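Local coordinates for uncharacterized protein (Methanosarcina mazei, PDB 3R6A) that is of unknown function but belongs to the glyoxalase/bleomycin resistance protein/dioxygenase superfamily and is found here as an assembly of two copies, at residues 38-43 / 62-67; 105-108 / 112-115. All blocks are in the same frame, centred on the assembly; numbering follows the deposited sequence.

Interaction 1. Residues 38-43 / 62-67; sequences IPQTGV and KPFRNT
The outer carbons of the F64 ring meet both Q40 and V43. V43 reaches the ring from the opposite direction with both methyls. CG2 of V43 comes within 3.4 Å of CE2 of F64. CG1 of V43 sits over one face, 4.0 Å above the ring plane and shifted toward the rim. The valine is turned with CG1 anti to its own N (chi1 176°), which lets both branches meet the end of the ring. Q40 approaches differently. Its chain passes the edge of the ring close to the ring plane, and its CG lies 3.4 Å from CZ of F64. A bend at chi2 (75°) then turns the amide off beyond the CE1 side of the ring. The amide plane stands almost perpendicular to the ring, at 88°, so the two flat groups do not stack.

The contact joins two loops. Residues 38-43 lead into strand 44-48, and residues 62-67 lead from helix 58-61 to strand 69-73. F64 also packs on Y13 of strand 5-14, and its carbonyl oxygen takes a hydrogen bond from R11. The segment that carries the ring is therefore tied to the central sheet as well.

Between the two loops the chemistry is carbon on carbon. The contact is apolar, so the ring is placed by the fit of V43 over one face and the Q40 chain at the edge, not by polar bonds.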
# COMPACT_ATOMS: atom_id res chain seq x y z
N ILE B 38 18.22 7.74 3.61
CA ILE B 38 18.25 6.28 3.55
C ILE B 38 19.62 5.76 3.12
O ILE B 38 20.42 6.49 2.53
CB ILE B 38 17.19 5.72 2.59
CG1 ILE B 38 17.42 6.26 1.17
CG2 ILE B 38 15.80 6.08 3.09
CD1 ILE B 38 16.55 5.61 0.11
N PRO B 39 19.91 4.49 3.42
CA PRO B 39 21.20 3.87 3.06
C PRO B 39 21.37 3.50 1.59
O PRO B 39 22.48 3.61 1.05
CB PRO B 39 21.25 2.65 3.98
CG PRO B 39 19.82 2.24 4.05
CD PRO B 39 19.10 3.57 4.24
N GLN B 40 20.30 3.05 0.94
CA GLN B 40 20.39 2.66 -0.47
C GLN B 40 20.79 3.81 -1.40
O GLN B 40 20.29 4.92 -1.27
CB GLN B 40 19.07 2.08 -0.97
CG GLN B 40 18.59 0.81 -0.28
CD GLN B 40 18.05 1.08 1.11
OE1 GLN B 40 17.59 2.18 1.41
NE2 GLN B 40 18.08 0.06 1.97
N THR B 41 21.68 3.51 -2.34
CA THR B 41 22.13 4.51 -3.30
C THR B 41 21.30 4.36 -4.58
O THR B 41 20.81 3.28 -4.89
CB THR B 41 23.63 4.31 -3.64
OG1 THR B 41 24.04 5.28 -4.61
CG2 THR B 41 23.87 2.91 -4.20
N GLY B 42 21.12 5.46 -5.30
CA GLY B 42 20.35 5.41 -6.53
C GLY B 42 18.85 5.28 -6.32
O GLY B 42 18.11 4.98 -7.25
N VAL B 43 18.41 5.51 -5.09
CA VAL B 43 17.00 5.44 -4.76
C VAL B 43 16.67 6.60 -3.84
O VAL B 43 17.42 6.89 -2.91
CB VAL B 43 16.64 4.11 -4.06
CG1 VAL B 43 15.18 4.10 -3.65
CG2 VAL B 43 16.92 2.94 -5.00
N LYS B 62 13.72 -2.47 -8.95
CA LYS B 62 13.36 -3.89 -8.99
C LYS B 62 13.26 -4.58 -7.62
O LYS B 62 12.21 -5.12 -7.27
CB LYS B 62 14.31 -4.66 -9.90
CG LYS B 62 13.83 -6.07 -10.22
CD LYS B 62 14.72 -6.79 -11.23
CE LYS B 62 16.08 -7.17 -10.64
NZ LYS B 62 16.84 -8.07 -11.56
N PRO B 63 14.35 -4.58 -6.84
CA PRO B 63 14.31 -5.24 -5.53
C PRO B 63 13.29 -4.64 -4.55
O PRO B 63 12.77 -5.34 -3.69
CB PRO B 63 15.75 -5.10 -5.03
CG PRO B 63 16.19 -3.82 -5.64
CD PRO B 63 15.66 -3.93 -7.05
N PHE B 64 13.02 -3.34 -4.69
CA PHE B 64 12.07 -2.67 -3.81
C PHE B 64 10.63 -3.09 -4.09
O PHE B 64 9.78 -3.05 -3.20
CB PHE B 64 12.20 -1.15 -3.97
CG PHE B 64 13.47 -0.60 -3.40
CD1 PHE B 64 13.58 -0.31 -2.05
CD2 PHE B 64 14.59 -0.42 -4.21
CE1 PHE B 64 14.78 0.15 -1.50
CE2 PHE B 64 15.79 0.03 -3.68
CZ PHE B 64 15.89 0.32 -2.32
N ARG B 65 10.37 -3.51 -5.32
CA ARG B 65 9.02 -3.93 -5.70
C ARG B 65 8.58 -5.23 -5.06
O ARG B 65 7.39 -5.56 -5.09
CB ARG B 65 8.91 -4.03 -7.22
CG ARG B 65 8.82 -2.70 -7.93
CD ARG B 65 8.76 -2.91 -9.44
NE ARG B 65 8.50 -1.68 -10.18
CZ ARG B 65 7.31 -1.08 -10.22
NH1 ARG B 65 6.27 -1.58 -9.57
NH2 ARG B 65 7.17 0.03 -10.93
N ASN B 66 9.51 -5.98 -4.48
CA ASN B 66 9.14 -7.25 -3.86
C ASN B 66 8.44 -7.06 -2.52
O ASN B 66 7.85 -8.00 -1.98
CB ASN B 66 10.37 -8.14 -3.70
CG ASN B 66 10.95 -8.57 -5.03
OD1 ASN B 66 10.21 -8.97 -5.93
ND2 ASN B 66 12.26 -8.50 -5.15
N THR B 67 8.51 -5.85 -1.98
CA THR B 67 7.86 -5.55 -0.70
C THR B 67 6.47 -4.99 -0.97
O THR B 67 6.33 -3.97 -1.65
CB THR B 67 8.69 -4.53 0.11
OG1 THR B 67 9.98 -5.09 0.40
CG2 THR B 67 7.99 -4.19 1.42

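Interaction 2. Residues 105-108 / 112-115; sequences VRHS and VIEY
V105 lays its CG2 methyl against the ring of Y115, 3.8 Å from CD2. The two residues belong to an antiparallel beta hairpin, strands 100-106 and 112-118, within the glyoxalase-superfamily fold. V105 and I113 form a hydrogen-bonded pair. V105 N gives its hydrogen to I113 O at 2.8 Å, and I113 N returns one to V105 O at 2.9 Å. R106 and V112 make the next, non-hydrogen-bonded pair, with their side chains on the face opposite V105 and I113.

H107 follows the end of its strand, yet its ring turns back over the hairpin. With CG beside its own N (chi1 -70°), the imidazole reaches both I113 and Y115. CE1 of H107 lies 3.6 Å from CG1 of I113, in an oblique approach. NE2 of H107 and OH of Y115 form a 2.8 Å hydrogen bond, bent to 147°, in which either could be the donor. The hydroxyl meets the imidazole at its edge, and NE2 in turn lies at the edge of the phenol ring.

The other imidazole nitrogen, ND1, bonds to Y24 OH of the second subunit, and F23 of that subunit meets the ring edge-to-face. Both ring nitrogens are thus held, which fixes the rotation of this buried group at the subunit contact. An acetate ion, probably from the crystallisation liquor, lies about 4 Å from the H107 side chain.

The backbone pairing has one further contact: V105 O, already bonded to I113 N, also receives a CA-H...O contact from V112, with CA 3.3 Å away.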
# COMPACT_ATOMS: atom_id res chain seq x y z
N VAL B 105 10.13 -8.72 6.41
CA VAL B 105 9.60 -10.00 6.82
C VAL B 105 8.75 -10.69 5.78
O VAL B 105 7.98 -10.04 5.07
CB VAL B 105 8.73 -9.81 8.09
CG1 VAL B 105 8.13 -11.13 8.54
CG2 VAL B 105 9.55 -9.17 9.19
N ARG B 106 8.88 -12.01 5.69
CA ARG B 106 8.05 -12.78 4.78
C ARG B 106 7.01 -13.48 5.64
O ARG B 106 7.34 -14.38 6.42
CB ARG B 106 8.86 -13.83 4.00
CG ARG B 106 7.99 -14.66 3.03
CD ARG B 106 8.81 -15.73 2.31
NE ARG B 106 8.04 -16.42 1.28
CZ ARG B 106 7.14 -17.38 1.50
NH1 ARG B 106 6.89 -17.79 2.74
NH2 ARG B 106 6.50 -17.93 0.49
N HIS B 107 5.76 -13.05 5.52
CA HIS B 107 4.68 -13.65 6.28
C HIS B 107 4.44 -15.06 5.73
O HIS B 107 4.79 -15.36 4.59
CB HIS B 107 3.40 -12.83 6.11
CG HIS B 107 3.44 -11.50 6.79
ND1 HIS B 107 2.45 -10.55 6.62
CD2 HIS B 107 4.33 -10.96 7.66
CE1 HIS B 107 2.73 -9.49 7.36
NE2 HIS B 107 3.87 -9.71 8.00
N SER B 108 3.85 -15.92 6.55
CA SER B 108 3.56 -17.29 6.15
C SER B 108 2.79 -17.34 4.83
O SER B 108 3.03 -18.23 4.00
CB SER B 108 2.74 -17.99 7.24
OG SER B 108 2.45 -19.33 6.87
N VAL B 112 5.47 -10.00 1.63
CA VAL B 112 6.73 -9.44 2.10
C VAL B 112 6.43 -8.03 2.60
O VAL B 112 5.99 -7.18 1.83
CB VAL B 112 7.78 -9.38 0.98
CG1 VAL B 112 9.04 -8.69 1.49
CG2 VAL B 112 8.10 -10.80 0.51
N ILE B 113 6.67 -7.79 3.88
CA ILE B 113 6.38 -6.51 4.49
C ILE B 113 7.60 -5.89 5.17
O ILE B 113 8.39 -6.59 5.81
CB ILE B 113 5.28 -6.66 5.56
CG1 ILE B 113 4.01 -7.23 4.93
CG2 ILE B 113 5.03 -5.31 6.26
CD1 ILE B 113 3.32 -6.31 3.93
N GLU B 114 7.75 -4.58 5.01
CA GLU B 114 8.85 -3.88 5.66
C GLU B 114 8.30 -3.26 6.93
O GLU B 114 7.32 -2.51 6.89
CB GLU B 114 9.42 -2.77 4.76
CG GLU B 114 10.44 -1.91 5.47
CD GLU B 114 10.87 -0.72 4.65
OE1 GLU B 114 10.00 -0.11 3.98
OE2 GLU B 114 12.08 -0.38 4.68
N TYR B 115 8.90 -3.59 8.07
CA TYR B 115 8.49 -3.04 9.36
C TYR B 115 9.50 -1.96 9.73
O TYR B 115 10.71 -2.20 9.73
CB TYR B 115 8.47 -4.13 10.43
CG TYR B 115 7.31 -5.09 10.29
CD1 TYR B 115 6.19 -4.98 11.12
CD2 TYR B 115 7.33 -6.11 9.34
CE1 TYR B 115 5.13 -5.87 11.00
CE2 TYR B 115 6.27 -7.00 9.21
CZ TYR B 115 5.17 -6.87 10.05
OH TYR B 115 4.13 -7.77 9.96

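In the fold
Interaction 1 closes along the chain before interaction 2 opens, and their centres are about 15 Å apart. Interaction 1 joins loops leading into strands 44-48 and 69-73, and interaction 2 lies within the hairpin of strands 100-106 and 112-118. All four of these strands belong to one mixed sheet, in which 69-73 lies beside 112-118. The segments touch there, where CG2 of T67 packs 3.6 Å from O of V112. R11 of strand 5-14 links the two regions, with a hydrogen bond to the F64 carbonyl and a salt bridge to the E114 carboxylate. Segments 105-108/112-115 reach the second subunit through H107, I113 and Y115, and R65 of 62-67 packs on its Q68.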